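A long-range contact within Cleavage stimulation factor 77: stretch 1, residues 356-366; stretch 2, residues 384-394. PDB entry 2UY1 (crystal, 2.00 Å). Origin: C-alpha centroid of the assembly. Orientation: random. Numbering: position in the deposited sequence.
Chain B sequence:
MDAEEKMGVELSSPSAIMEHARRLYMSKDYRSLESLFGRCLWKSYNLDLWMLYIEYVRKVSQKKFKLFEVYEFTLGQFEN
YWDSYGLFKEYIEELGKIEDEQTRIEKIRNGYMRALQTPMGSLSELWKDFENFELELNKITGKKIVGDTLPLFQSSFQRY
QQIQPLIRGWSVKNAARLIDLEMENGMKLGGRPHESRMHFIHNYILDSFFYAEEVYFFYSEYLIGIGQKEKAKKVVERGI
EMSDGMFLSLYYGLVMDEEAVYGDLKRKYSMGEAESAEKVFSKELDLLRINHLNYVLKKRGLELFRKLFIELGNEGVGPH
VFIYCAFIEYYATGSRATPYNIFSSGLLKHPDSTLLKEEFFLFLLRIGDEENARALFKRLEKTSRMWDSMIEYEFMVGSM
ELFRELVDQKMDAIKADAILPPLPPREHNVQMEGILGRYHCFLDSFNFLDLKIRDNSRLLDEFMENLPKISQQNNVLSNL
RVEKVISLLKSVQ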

ATOM      1  N   LEU B 356      17.526   0.605  -6.058  1.00 22.16           N
ATOM      2  CA  LEU B 356      18.583   1.311  -5.314  1.00 22.20           C
ATOM      3  C   LEU B 356      18.272   2.825  -5.277  1.00 21.36           C
ATOM      4  O   LEU B 356      18.612   3.526  -4.311  1.00 21.02           O
ATOM      5  N   LYS B 357      17.750   3.347  -6.393  1.00 19.77           N
ATOM      6  CA  LYS B 357      17.429   4.767  -6.491  1.00 19.65           C
ATOM      7  C   LYS B 357      16.392   5.187  -5.426  1.00 19.24           C
ATOM      8  O   LYS B 357      16.611   6.158  -4.652  1.00 20.23           O
ATOM      9  N   GLU B 358      15.321   4.417  -5.331  1.00 16.40           N
ATOM     10  CA  GLU B 358      14.258   4.642  -4.352  1.00 16.86           C
ATOM     11  C   GLU B 358      14.665   4.394  -2.916  1.00 17.85           C
ATOM     12  O   GLU B 358      14.317   5.186  -2.045  1.00 16.36           O
ATOM     13  N   GLU B 359      15.378   3.283  -2.670  1.00 17.95           N
ATOM     14  CA  GLU B 359      15.780   2.927  -1.331  1.00 17.59           C
ATOM     15  C   GLU B 359      16.836   3.873  -0.847  1.00 17.41           C
ATOM     16  O   GLU B 359      16.850   4.097   0.318  1.00 17.27           O
ATOM     17  N   PHE B 360      17.700   4.398  -1.739  1.00 15.79           N
ATOM     18  CA  PHE B 360      18.719   5.425  -1.395  1.00 14.72           C
ATOM     19  C   PHE B 360      18.025   6.749  -1.050  1.00 15.27           C
ATOM     20  O   PHE B 360      18.371   7.345  -0.075  1.00 17.12           O
ATOM     21  N   PHE B 361      17.116   7.225  -1.893  1.00 13.98           N
ATOM     22  CA  PHE B 361      16.457   8.474  -1.604  1.00 14.69           C
ATOM     23  C   PHE B 361      15.677   8.417  -0.321  1.00 13.80           C
ATOM     24  O   PHE B 361      15.758   9.336   0.478  1.00 16.54           O
ATOM     25  N   LEU B 362      14.943   7.349  -0.096  1.00 14.74           N
ATOM     26  CA  LEU B 362      13.993   7.300   1.038  1.00 15.89           C
ATOM     27  C   LEU B 362      14.730   7.070   2.342  1.00 15.98           C
ATOM     28  O   LEU B 362      14.307   7.499   3.420  1.00 12.89           O
ATOM     29  N   PHE B 363      15.856   6.363   2.224  1.00 17.99           N
ATOM     30  CA  PHE B 363      16.788   6.218   3.332  1.00 17.11           C
ATOM     31  C   PHE B 363      17.322   7.604   3.683  1.00 15.96           C
ATOM     32  O   PHE B 363      17.415   7.969   4.827  1.00 17.06           O
ATOM     33  N   LEU B 364      17.783   8.380   2.721  1.00 16.91           N
ATOM     34  CA  LEU B 364      18.338   9.696   3.164  1.00 16.06           C
ATOM     35  C   LEU B 364      17.229  10.598   3.800  1.00 16.60           C
ATOM     36  O   LEU B 364      17.440  11.365   4.738  1.00 16.88           O
ATOM     37  N   LEU B 365      16.049  10.577   3.236  1.00 16.99           N
ATOM     38  CA  LEU B 365      15.004  11.453   3.761  1.00 17.79           C
ATOM     39  C   LEU B 365      14.571  10.952   5.174  1.00 18.54           C
ATOM     40  O   LEU B 365      14.396  11.760   6.114  1.00 16.89           O
ATOM     41  N   ARG B 366      14.497   9.635   5.359  1.00 17.31           N
ATOM     42  CA  ARG B 366      13.998   9.106   6.648  1.00 21.33           C
ATOM     43  C   ARG B 366      14.908   9.280   7.836  1.00 20.74           C
ATOM     44  O   ARG B 366      14.443   9.484   8.950  1.00 21.34           O
ATOM     45  N   SER B 384       6.741   7.163  -8.490  1.00 19.26           N
ATOM     46  CA  SER B 384       5.670   7.986  -7.889  1.00 19.58           C
ATOM     47  C   SER B 384       5.897   8.052  -6.407  1.00 18.76           C
ATOM     48  O   SER B 384       5.588   9.057  -5.837  1.00 18.34           O
ATOM     49  N   ARG B 385       6.371   6.965  -5.791  1.00 17.44           N
ATOM     50  CA  ARG B 385       6.556   6.942  -4.357  1.00 16.36           C
ATOM     51  C   ARG B 385       7.658   7.931  -3.931  1.00 17.27           C
ATOM     52  O   ARG B 385       7.488   8.561  -2.940  1.00 17.87           O
ATOM     53  N   MET B 386       8.727   8.087  -4.713  1.00 16.06           N
ATOM     54  CA  MET B 386       9.817   9.032  -4.452  1.00 16.64           C
ATOM     55  C   MET B 386       9.241  10.440  -4.593  1.00 15.22           C
ATOM     56  O   MET B 386       9.351  11.217  -3.684  1.00 14.39           O
ATOM     57  N   TRP B 387       8.593  10.739  -5.721  1.00 15.38           N
ATOM     58  CA  TRP B 387       7.800  12.000  -5.865  1.00 16.40           C
ATOM     59  C   TRP B 387       6.873  12.310  -4.679  1.00 15.09           C
ATOM     60  O   TRP B 387       6.962  13.396  -4.061  1.00 16.59           O
ATOM     61  N   ASP B 388       5.983  11.401  -4.344  1.00 14.46           N
ATOM     62  CA  ASP B 388       5.076  11.607  -3.211  1.00 14.80           C
ATOM     63  C   ASP B 388       5.736  11.769  -1.827  1.00 14.67           C
ATOM     64  O   ASP B 388       5.238  12.574  -0.993  1.00 16.27           O
ATOM     65  N   SER B 389       6.827  11.059  -1.559  1.00 15.19           N
ATOM     66  CA  SER B 389       7.592  11.280  -0.283  1.00 14.65           C
ATOM     67  C   SER B 389       8.227  12.637  -0.225  1.00 14.63           C
ATOM     68  O   SER B 389       8.145  13.331   0.819  1.00 14.93           O
ATOM     69  N   MET B 390       8.820  13.071  -1.334  1.00 13.43           N
ATOM     70  CA  MET B 390       9.434  14.400  -1.395  1.00 13.20           C
ATOM     71  C   MET B 390       8.387  15.523  -1.312  1.00 13.40           C
ATOM     72  O   MET B 390       8.594  16.526  -0.663  1.00 11.00           O
ATOM     73  N   ILE B 391       7.259  15.376  -1.996  1.00 12.79           N
ATOM     74  CA  ILE B 391       6.151  16.365  -1.912  1.00 12.10           C
ATOM     75  C   ILE B 391       5.613  16.443  -0.477  1.00 10.93           C
ATOM     76  O   ILE B 391       5.302  17.539   0.024  1.00 10.49           O
ATOM     77  N   GLU B 392       5.441  15.308   0.176  1.00 11.36           N
ATOM     78  CA  GLU B 392       4.904  15.291   1.551  1.00 10.77           C
ATOM     79  C   GLU B 392       5.896  15.910   2.549  1.00 10.62           C
ATOM     80  O   GLU B 392       5.530  16.754   3.395  1.00  8.14           O
ATOM     81  N   TYR B 393       7.148  15.508   2.424  1.00  9.91           N
ATOM     82  CA  TYR B 393       8.269  16.210   3.185  1.00 12.37           C
ATOM     83  C   TYR B 393       8.357  17.757   3.053  1.00 12.10           C
ATOM     84  O   TYR B 393       8.427  18.475   4.054  1.00 14.61           O
ATOM     85  N   GLU B 394       8.486  18.254   1.834  1.00 13.39           N
ATOM     86  CA  GLU B 394       8.331  19.717   1.525  1.00 13.64           C
ATOM     87  C   GLU B 394       7.121  20.442   2.124  1.00 14.18           C
ATOM     88  O   GLU B 394       7.275  21.517   2.769  1.00 13.56           O
TER

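Stretches 356-366 and 384-394 form a nearly parallel helix-helix contact, largely apolar in its middle, with a salt bridge near one end and a water-mediated link near the other. The helix axes run in the same direction at 13° to each other and approach to 10.1 Å, burying 557 Å² summed over both sides. No direct hydrogen bond crosses between them, so side-chain packing carries most of the contact.

From the first helix, Glu358, Phe361, Leu362 and Leu365 all point their CA-to-CB bonds toward the second, as the helical repeat places them on one side. Lys357 contributes chiefly its backbone, while Phe360, Phe363 and Leu364 make no contact.

The backbones come close at Glu358 and Met386, whose CA atoms lie 6.2 Å apart. The Met386 CA-to-CB bond points sideways, but its m, t, p rotamer brings the end of the chain back to the first helix. There Met386 SD lies 3.7 Å from Glu358 CA, and Met386 CE reaches to 3.8 Å from Lys357 O and 3.9 Å from Phe361 CB. Met386 is accordingly the residue most covered by the opposing stretch.

Phe361, with chi1 t, extends its ring into the second helix. Met390 SD meets this ring at its edge, 3.5 Å from Phe361 CZ, a sulfur-aromatic contact made near the ring plane; Phe361 CE2 also lies 3.7 Å from the backbone atom Met386 O.

Leu362, in the m, t rotamer, sets CD2 3.2 Å from Ser389 OG. That hydroxyl is already engaged within its own helix, donating to Arg385 O at 2.8 Å (Ser389 chi1 m), so the small polar side chain can face a leucine without leaving its proton unpaired.

Arg385 reaches across with chi1 to chi3 all t. Leu362 CD1 lies over one face of its guanidinium, while Glu358 OE2 approaches the edge and forms a salt bridge with Arg385 NH1 at 3.5 Å. The extended t, t rotamer of Glu358 carries its carboxylate out to this position.

Farther along, Leu365 (t, p) packs CD1 over the face of the Tyr393 ring, 3.6 Å from its centroid and 14° off the normal, a well-centred CH-pi contact. The same CD1 lies 4.2 Å from Met390 CE. Tyr393, with chi1 t, also joins the helices through its hydroxyl: water 1 donates to Leu365 O at 3.0 Å and hydrogen-bonds Tyr393 OH at 3.0 Å.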

ATOM      1  CB  LEU B 356      19.915   1.039  -6.052  1.00 22.72           C
ATOM      2  CG  LEU B 356      21.410   0.966  -5.719  1.00 23.91           C
ATOM      3  CD1 LEU B 356      21.805   0.298  -4.413  1.00 23.17           C
ATOM      4  CD2 LEU B 356      21.996   0.126  -6.831  1.00 23.71           C
ATOM      5  CB  LYS B 357      16.962   5.116  -7.894  1.00 20.77           C
ATOM      6  CG  LYS B 357      18.052   5.048  -8.968  1.00 19.82           C
ATOM      7  CD  LYS B 357      17.466   5.404 -10.370  1.00 20.17           C
ATOM      8  CE  LYS B 357      18.418   4.900 -11.519  1.00 20.64           C
ATOM      9  NZ  LYS B 357      17.590   4.664 -12.788  1.00 24.94           N
ATOM     10  CB  GLU B 358      12.996   3.833  -4.700  1.00 16.62           C
ATOM     11  CG  GLU B 358      11.812   3.998  -3.702  1.00 17.09           C
ATOM     12  CD  GLU B 358      10.490   3.400  -4.203  1.00 15.45           C
ATOM     13  OE1 GLU B 358       9.938   3.827  -5.260  1.00 15.04           O
ATOM     14  OE2 GLU B 358       9.940   2.546  -3.481  1.00 14.79           O
ATOM     15  CB  GLU B 359      16.308   1.483  -1.230  1.00 20.40           C
ATOM     16  CG  GLU B 359      15.274   0.358  -1.384  1.00 20.06           C
ATOM     17  CD  GLU B 359      14.222   0.301  -0.267  1.00 23.05           C
ATOM     18  OE1 GLU B 359      14.595   0.602   0.867  1.00 21.76           O
ATOM     19  OE2 GLU B 359      13.027  -0.040  -0.521  1.00 24.65           O
ATOM     20  CB  PHE B 360      19.644   5.697  -2.595  1.00 12.04           C
ATOM     21  CG  PHE B 360      20.903   6.527  -2.302  1.00 16.97           C
ATOM     22  CD1 PHE B 360      21.268   6.897  -1.030  1.00 18.69           C
ATOM     23  CD2 PHE B 360      21.764   6.884  -3.373  1.00 17.67           C
ATOM     24  CE1 PHE B 360      22.417   7.631  -0.782  1.00 13.78           C
ATOM     25  CE2 PHE B 360      22.892   7.618  -3.143  1.00 17.22           C
ATOM     26  CZ  PHE B 360      23.217   8.018  -1.861  1.00 15.11           C
ATOM     27  CB  PHE B 361      15.605   8.969  -2.772  1.00 13.24           C
ATOM     28  CG  PHE B 361      14.732  10.155  -2.399  1.00 14.32           C
ATOM     29  CD1 PHE B 361      15.328  11.418  -2.121  1.00 10.09           C
ATOM     30  CD2 PHE B 361      13.351   9.996  -2.258  1.00 10.25           C
ATOM     31  CE1 PHE B 361      14.549  12.544  -1.694  1.00 14.63           C
ATOM     32  CE2 PHE B 361      12.547  11.127  -1.855  1.00 13.65           C
ATOM     33  CZ  PHE B 361      13.200  12.406  -1.595  1.00  9.08           C
ATOM     34  CB  LEU B 362      12.933   6.221   0.856  1.00 15.42           C
ATOM     35  CG  LEU B 362      11.900   6.419  -0.276  1.00 14.87           C
ATOM     36  CD1 LEU B 362      11.056   5.178  -0.377  1.00 19.26           C
ATOM     37  CD2 LEU B 362      10.974   7.694  -0.140  1.00 16.37           C
ATOM     38  CB  PHE B 363      17.993   5.350   2.929  1.00 16.20           C
ATOM     39  CG  PHE B 363      19.126   5.407   3.929  1.00 17.02           C
ATOM     40  CD1 PHE B 363      19.045   4.705   5.149  1.00 17.25           C
ATOM     41  CD2 PHE B 363      20.277   6.117   3.655  1.00 18.57           C
ATOM     42  CE1 PHE B 363      20.108   4.766   6.088  1.00 16.52           C
ATOM     43  CE2 PHE B 363      21.334   6.205   4.596  1.00 18.71           C
ATOM     44  CZ  PHE B 363      21.244   5.535   5.817  1.00 16.40           C
ATOM     45  CB  LEU B 364      18.981  10.408   1.961  1.00 16.90           C
ATOM     46  CG  LEU B 364      20.267   9.765   1.409  1.00 14.07           C
ATOM     47  CD1 LEU B 364      20.714  10.516   0.153  1.00 14.61           C
ATOM     48  CD2 LEU B 364      21.405   9.789   2.466  1.00 16.68           C
ATOM     49  CB  LEU B 365      13.843  11.475   2.755  1.00 18.46           C
ATOM     50  CG  LEU B 365      12.775  12.549   2.841  1.00 19.84           C
ATOM     51  CD1 LEU B 365      13.360  13.817   2.353  1.00 14.31           C
ATOM     52  CD2 LEU B 365      11.560  12.025   2.011  1.00 18.86           C
ATOM     53  CB  ARG B 366      13.551   7.658   6.587  1.00 20.69           C
ATOM     54  CG  ARG B 366      14.615   6.633   6.787  1.00 23.34           C
ATOM     55  CD  ARG B 366      13.991   5.209   7.030  1.00 25.90           C
ATOM     56  NE  ARG B 366      13.141   4.799   5.894  1.00 32.86           N
ATOM     57  CZ  ARG B 366      13.554   4.047   4.863  1.00 34.23           C
ATOM     58  NH1 ARG B 366      14.826   3.592   4.842  1.00 30.26           N
ATOM     59  NH2 ARG B 366      12.683   3.735   3.862  1.00 30.04           N
ATOM     60  CB  SER B 384       4.243   7.431  -8.014  1.00 17.81           C
ATOM     61  OG  SER B 384       3.893   7.124  -9.327  1.00 23.71           O
ATOM     62  CB  ARG B 385       6.861   5.564  -3.819  1.00 19.47           C
ATOM     63  CG  ARG B 385       6.825   5.521  -2.297  1.00 21.17           C
ATOM     64  CD  ARG B 385       7.662   4.376  -1.758  1.00 29.53           C
ATOM     65  NE  ARG B 385       7.219   4.015  -0.421  1.00 33.38           N
ATOM     66  CZ  ARG B 385       7.560   2.903   0.220  1.00 39.52           C
ATOM     67  NH1 ARG B 385       8.367   2.009  -0.361  1.00 40.68           N
ATOM     68  NH2 ARG B 385       7.081   2.690   1.451  1.00 41.62           N
ATOM     69  CB  MET B 386      10.979   8.834  -5.455  1.00 15.48           C
ATOM     70  CG  MET B 386      11.878   7.619  -5.150  1.00 17.20           C
ATOM     71  SD  MET B 386      12.933   7.229  -6.605  1.00 19.91           S
ATOM     72  CE  MET B 386      14.167   8.560  -6.353  1.00 15.61           C
ATOM     73  CB  TRP B 387       6.997  11.989  -7.183  1.00 16.56           C
ATOM     74  CG  TRP B 387       7.764  12.434  -8.434  1.00 16.36           C
ATOM     75  CD1 TRP B 387       8.046  11.672  -9.545  1.00 15.29           C
ATOM     76  CD2 TRP B 387       8.321  13.720  -8.672  1.00 16.96           C
ATOM     77  NE1 TRP B 387       8.733  12.429 -10.468  1.00 18.61           N
ATOM     78  CE2 TRP B 387       8.916  13.691  -9.946  1.00 19.06           C
ATOM     79  CE3 TRP B 387       8.333  14.933  -7.940  1.00 17.85           C
ATOM     80  CZ2 TRP B 387       9.530  14.809 -10.492  1.00 18.13           C
ATOM     81  CZ3 TRP B 387       8.972  16.006  -8.479  1.00 17.59           C
ATOM     82  CH2 TRP B 387       9.593  15.930  -9.725  1.00 16.90           C
ATOM     83  CB  ASP B 388       4.069  10.511  -3.098  1.00 13.35           C
ATOM     84  CG  ASP B 388       3.205  10.394  -4.327  1.00 16.46           C
ATOM     85  OD1 ASP B 388       3.179  11.335  -5.132  1.00 22.87           O
ATOM     86  OD2 ASP B 388       2.515   9.378  -4.448  1.00 14.72           O
ATOM     87  CB  SER B 389       8.651  10.178  -0.082  1.00 16.23           C
ATOM     88  OG  SER B 389       8.006   8.914  -0.227  1.00 14.44           O
ATOM     89  CB  MET B 390      10.329  14.516  -2.668  1.00 13.98           C
ATOM     90  CG  MET B 390      11.144  15.786  -2.822  1.00 16.45           C
ATOM     91  SD  MET B 390      12.498  15.851  -1.580  1.00 21.07           S
ATOM     92  CE  MET B 390      11.694  16.656  -0.277  1.00 14.74           C
ATOM     93  CB  ILE B 391       4.974  16.000  -2.957  1.00 12.11           C
ATOM     94  CG1 ILE B 391       5.424  16.343  -4.405  1.00 12.08           C
ATOM     95  CG2 ILE B 391       3.598  16.730  -2.560  1.00 13.84           C
ATOM     96  CD1 ILE B 391       4.663  15.574  -5.578  1.00 13.49           C
ATOM     97  CB  GLU B 392       4.560  13.871   2.024  1.00  8.51           C
ATOM     98  CG  GLU B 392       4.065  13.743   3.566  1.00 15.95           C
ATOM     99  CD  GLU B 392       2.617  14.210   3.829  1.00 25.53           C
ATOM    100  OE1 GLU B 392       2.008  14.908   2.978  1.00 30.77           O
ATOM    101  OE2 GLU B 392       2.046  13.891   4.901  1.00 30.56           O
ATOM    102  CB  TYR B 393       9.588  15.586   2.776  1.00 11.91           C
ATOM    103  CG  TYR B 393      10.769  16.028   3.646  1.00 15.06           C
ATOM    104  CD1 TYR B 393      11.124  15.300   4.774  1.00 19.08           C
ATOM    105  CD2 TYR B 393      11.485  17.160   3.344  1.00 15.44           C
ATOM    106  CE1 TYR B 393      12.236  15.657   5.542  1.00 18.64           C
ATOM    107  CE2 TYR B 393      12.599  17.552   4.125  1.00 22.37           C
ATOM    108  CZ  TYR B 393      12.947  16.796   5.199  1.00 17.95           C
ATOM    109  OH  TYR B 393      14.006  17.157   5.987  1.00 21.43           O
ATOM    110  CB  GLU B 394       8.365  19.912  -0.015  1.00 13.83           C
ATOM    111  CG  GLU B 394       8.676  21.350  -0.460  1.00 12.57           C
ATOM    112  CD  GLU B 394       9.976  21.836   0.159  1.00 16.60           C
ATOM    113  OE1 GLU B 394      10.879  21.027   0.263  1.00 16.93           O
ATOM    114  OE2 GLU B 394      10.090  23.013   0.515  1.00 16.36           O
TER
HETATM  115  O   HOH W   1      15.418  14.541   5.782  1.00 23.56           O